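Local coordinates for PmoF1 (Methylocystis sp. ATCC 49242, PDB 6P1E), which binds copper(II) through its PCuAC domain and probably serves as a copper chaperone in a methane-oxidizing bacterium, at residues E49-L63 / G82-L95. Numbering follows the deposited sequence.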
# COMPACT_ATOMS: atom_id res chain seq x y z
N GLU B 49 11.98 -5.91 -17.19
CA GLU B 49 12.51 -6.94 -18.06
C GLU B 49 11.66 -8.21 -18.07
O GLU B 49 11.57 -8.90 -19.09
CB GLU B 49 13.94 -7.29 -17.63
CG GLU B 49 14.90 -6.13 -17.72
CD GLU B 49 16.31 -6.51 -17.31
OE1 GLU B 49 16.62 -7.72 -17.28
OE2 GLU B 49 17.12 -5.59 -17.02
N LYS B 50 11.04 -8.52 -16.93
CA LYS B 50 10.34 -9.79 -16.77
C LYS B 50 8.92 -9.77 -17.32
O LYS B 50 8.24 -10.79 -17.34
CB LYS B 50 10.31 -10.18 -15.29
CG LYS B 50 11.67 -10.46 -14.66
CD LYS B 50 12.50 -11.46 -15.45
CE LYS B 50 13.83 -11.71 -14.77
NZ LYS B 50 14.68 -12.71 -15.48
N PHE B 51 8.47 -8.60 -17.77
CA PHE B 51 7.17 -8.45 -18.42
C PHE B 51 7.38 -7.89 -19.82
O PHE B 51 8.40 -7.26 -20.10
CB PHE B 51 6.24 -7.55 -17.61
CG PHE B 51 5.66 -8.21 -16.39
CD1 PHE B 51 4.36 -8.71 -16.42
CD2 PHE B 51 6.39 -8.34 -15.23
CE1 PHE B 51 3.82 -9.32 -15.30
CE2 PHE B 51 5.85 -8.95 -14.11
CZ PHE B 51 4.56 -9.44 -14.15
N GLY B 52 6.40 -8.11 -20.69
CA GLY B 52 6.49 -7.63 -22.06
C GLY B 52 6.51 -6.11 -22.15
O GLY B 52 7.26 -5.53 -22.93
N SER B 53 5.65 -5.47 -21.37
CA SER B 53 5.52 -4.02 -21.37
C SER B 53 4.83 -3.55 -20.09
O SER B 53 4.25 -4.36 -19.36
CB SER B 53 4.72 -3.55 -22.58
OG SER B 53 3.37 -3.98 -22.52
N ALA B 54 4.90 -2.25 -19.85
CA ALA B 54 4.23 -1.63 -18.71
C ALA B 54 3.43 -0.42 -19.18
O ALA B 54 3.95 0.43 -19.90
CB ALA B 54 5.24 -1.23 -17.66
N VAL B 55 2.17 -0.35 -18.76
CA VAL B 55 1.27 0.73 -19.16
C VAL B 55 0.78 1.47 -17.92
O VAL B 55 0.19 0.88 -17.02
CB VAL B 55 0.06 0.19 -19.95
CG1 VAL B 55 -0.92 1.31 -20.27
CG2 VAL B 55 0.53 -0.48 -21.24
N ILE B 56 1.04 2.77 -17.88
CA ILE B 56 0.64 3.58 -16.74
C ILE B 56 -0.81 4.01 -16.89
O ILE B 56 -1.22 4.51 -17.94
CB ILE B 56 1.54 4.83 -16.59
CG1 ILE B 56 3.01 4.41 -16.62
CG2 ILE B 56 1.20 5.57 -15.30
CD1 ILE B 56 3.99 5.56 -16.59
N HIS B 57 -1.58 3.83 -15.82
CA HIS B 57 -2.97 4.24 -15.77
C HIS B 57 -3.11 5.22 -14.62
O HIS B 57 -3.54 4.85 -13.53
CB HIS B 57 -3.89 3.03 -15.58
CG HIS B 57 -3.88 2.08 -16.74
ND1 HIS B 57 -4.49 2.36 -17.94
CD2 HIS B 57 -3.34 0.84 -16.87
CE1 HIS B 57 -4.32 1.34 -18.77
NE2 HIS B 57 -3.62 0.41 -18.14
N GLY B 58 -2.74 6.47 -14.87
CA GLY B 58 -2.55 7.43 -13.79
C GLY B 58 -3.72 8.36 -13.56
O GLY B 58 -3.67 9.22 -12.68
N ASP B 59 -4.80 8.16 -14.32
CA ASP B 59 -6.02 8.93 -14.15
C ASP B 59 -7.03 8.06 -13.40
O ASP B 59 -7.63 7.16 -13.99
CB ASP B 59 -6.58 9.39 -15.50
CG ASP B 59 -7.81 10.27 -15.36
OD1 ASP B 59 -8.27 10.51 -14.22
OD2 ASP B 59 -8.33 10.73 -16.40
N ALA B 60 -7.19 8.32 -12.11
CA ALA B 60 -8.05 7.50 -11.26
C ALA B 60 -9.51 7.53 -11.70
O ALA B 60 -10.25 6.57 -11.48
CB ALA B 60 -7.93 7.97 -9.81
N LYS B 61 -9.92 8.62 -12.32
CA LYS B 61 -11.30 8.79 -12.76
C LYS B 61 -11.57 7.98 -14.02
O LYS B 61 -12.72 7.63 -14.30
CB LYS B 61 -11.63 10.27 -12.97
CG LYS B 61 -11.59 11.06 -11.68
CD LYS B 61 -11.89 12.53 -11.89
CE LYS B 61 -11.86 13.28 -10.57
NZ LYS B 61 -12.12 14.73 -10.73
N ASN B 62 -10.52 7.71 -14.79
CA ASN B 62 -10.63 6.87 -15.98
C ASN B 62 -9.45 5.92 -16.13
O ASN B 62 -8.50 6.21 -16.86
CB ASN B 62 -10.74 7.76 -17.22
CG ASN B 62 -12.05 8.50 -17.29
OD1 ASN B 62 -13.05 7.95 -17.75
ND2 ASN B 62 -12.06 9.74 -16.84
N LEU B 63 -9.55 4.77 -15.48
CA LEU B 63 -8.44 3.83 -15.39
C LEU B 63 -8.21 3.02 -16.67
O LEU B 63 -7.18 2.37 -16.80
CB LEU B 63 -8.65 2.89 -14.21
CG LEU B 63 -8.54 3.54 -12.83
CD1 LEU B 63 -8.89 2.54 -11.73
CD2 LEU B 63 -7.14 4.10 -12.60
N GLY B 82 -7.93 -0.44 -7.25
CA GLY B 82 -9.14 0.33 -7.41
C GLY B 82 -8.89 1.76 -7.88
O GLY B 82 -9.82 2.46 -8.28
N GLY B 83 -7.62 2.18 -7.84
CA GLY B 83 -7.24 3.52 -8.24
C GLY B 83 -6.14 3.48 -9.28
O GLY B 83 -5.97 2.47 -9.97
N ALA B 84 -5.40 4.58 -9.39
CA ALA B 84 -4.28 4.66 -10.33
C ALA B 84 -3.27 3.55 -10.06
O ALA B 84 -3.06 3.14 -8.92
CB ALA B 84 -3.61 6.02 -10.24
N TYR B 85 -2.66 3.04 -11.13
CA TYR B 85 -1.73 1.93 -11.02
C TYR B 85 -0.97 1.78 -12.33
O TYR B 85 -1.28 2.46 -13.31
CB TYR B 85 -2.46 0.63 -10.68
CG TYR B 85 -3.22 0.03 -11.85
CD1 TYR B 85 -2.77 -1.12 -12.47
CD2 TYR B 85 -4.38 0.63 -12.33
CE1 TYR B 85 -3.45 -1.67 -13.54
CE2 TYR B 85 -5.07 0.09 -13.40
CZ TYR B 85 -4.60 -1.06 -14.00
OH TYR B 85 -5.29 -1.60 -15.06
N VAL B 86 0.02 0.90 -12.34
CA VAL B 86 0.73 0.54 -13.56
C VAL B 86 0.42 -0.90 -13.90
O VAL B 86 0.62 -1.80 -13.08
CB VAL B 86 2.25 0.74 -13.42
CG1 VAL B 86 2.97 0.37 -14.72
CG2 VAL B 86 2.57 2.17 -13.02
N ALA B 87 -0.08 -1.12 -15.11
CA ALA B 87 -0.36 -2.47 -15.58
C ALA B 87 0.91 -3.09 -16.14
O ALA B 87 1.58 -2.50 -16.98
CB ALA B 87 -1.45 -2.45 -16.65
N LEU B 88 1.23 -4.29 -15.65
CA LEU B 88 2.37 -5.06 -16.14
C LEU B 88 1.83 -6.21 -16.98
O LEU B 88 1.20 -7.12 -16.45
CB LEU B 88 3.22 -5.58 -14.99
CG LEU B 88 3.74 -4.52 -14.00
CD1 LEU B 88 4.60 -5.17 -12.93
CD2 LEU B 88 4.52 -3.43 -14.71
N LEU B 89 2.07 -6.16 -18.29
CA LEU B 89 1.47 -7.12 -19.21
C LEU B 89 2.47 -8.19 -19.67
O LEU B 89 3.67 -7.92 -19.78
CB LEU B 89 0.89 -6.37 -20.42
CG LEU B 89 0.03 -5.14 -20.10
CD1 LEU B 89 -0.39 -4.43 -21.38
CD2 LEU B 89 -1.18 -5.56 -19.28
N ASP B 90 1.97 -9.39 -19.93
CA ASP B 90 2.76 -10.47 -20.52
C ASP B 90 3.98 -10.90 -19.70
O ASP B 90 5.12 -10.77 -20.15
CB ASP B 90 3.23 -10.06 -21.92
CG ASP B 90 2.07 -9.71 -22.84
OD1 ASP B 90 1.02 -10.37 -22.76
OD2 ASP B 90 2.22 -8.76 -23.64
N ALA B 91 3.73 -11.39 -18.49
CA ALA B 91 4.76 -12.05 -17.69
C ALA B 91 5.52 -13.11 -18.49
O ALA B 91 4.92 -13.91 -19.20
CB ALA B 91 4.13 -12.68 -16.45
N LYS B 92 6.85 -13.10 -18.36
CA LYS B 92 7.70 -14.07 -19.06
C LYS B 92 7.74 -15.39 -18.30
O LYS B 92 8.00 -16.45 -18.88
CB LYS B 92 9.11 -13.51 -19.24
CG LYS B 92 9.17 -12.31 -20.18
CD LYS B 92 10.57 -11.75 -20.28
CE LYS B 92 10.74 -10.86 -21.50
NZ LYS B 92 9.84 -9.67 -21.47
N LYS B 93 7.49 -15.32 -16.99
CA LYS B 93 7.46 -16.49 -16.12
C LYS B 93 6.49 -16.34 -14.96
O LYS B 93 6.04 -15.24 -14.65
CB LYS B 93 8.84 -16.77 -15.54
CG LYS B 93 9.74 -17.65 -16.35
CD LYS B 93 11.11 -17.62 -15.73
CE LYS B 93 12.06 -18.56 -16.39
NZ LYS B 93 13.19 -18.76 -15.47
N HIS B 94 6.17 -17.46 -14.33
CA HIS B 94 5.28 -17.48 -13.18
C HIS B 94 5.92 -16.77 -11.98
O HIS B 94 7.06 -17.07 -11.61
CB HIS B 94 4.93 -18.92 -12.80
CG HIS B 94 3.90 -19.02 -11.71
ND1 HIS B 94 4.24 -19.14 -10.38
CD2 HIS B 94 2.55 -19.00 -11.76
CE1 HIS B 94 3.14 -19.20 -9.66
NE2 HIS B 94 2.10 -19.12 -10.47
N LEU B 95 5.18 -15.84 -11.38
CA LEU B 95 5.68 -15.11 -10.22
C LEU B 95 5.54 -15.86 -8.90
O LEU B 95 4.48 -16.39 -8.58
CB LEU B 95 4.96 -13.76 -10.11
CG LEU B 95 5.43 -12.63 -11.03
CD1 LEU B 95 4.61 -11.39 -10.83
CD2 LEU B 95 6.87 -12.31 -10.74
O HOH W 1 -7.08 -0.22 -16.52
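One face of the F51 ring is covered by L88, whose CB stands 3.8 Å from the ring centroid, a CH-pi contact. L95 CD1 meets the ring edge at CZ, 3.9 Å away, and A91 CB touches CE1 at 3.6 Å. With chi1 at -76°, F51 CG lies opposite the carbonyl carbon, and the ring reaches the side of the sheet that also carries A54, I56, V86 and L88. With an alanine here, L88 CB would probably lose the ring face it rests on, and a gap would open between A91 and L95. At the other end, the H57 and Y85 side chains run the same way; their rings are near parallel (26°) but so displaced that they hardly overlap. A87 CB sits at the H57 ring edge. A water lies over one H57 face and at the Y85 ring edge; it joins Y85 OH (2.7 Å) to L63 O. H57 ND1 is hydrogen-bonded to L65 O, which helps fix the imidazole. Strands 53-57 and 85-91 are antiparallel neighbours in the PCuAC beta fold; strand 27-35 pairs with the other edge of 85-91. V55 and A87 exchange two backbone hydrogen bonds, as do H57 and Y85. G52 and S53 both face L89, a classic beta bulge; G52 N donates to L89 O and, more weakly, to D90 O. Beyond the bulge, K92 N is hydrogen-bonded to K50 O. The K92 chain bends at chi4 (62°) and brings NZ to E49 O at 3.0 Å.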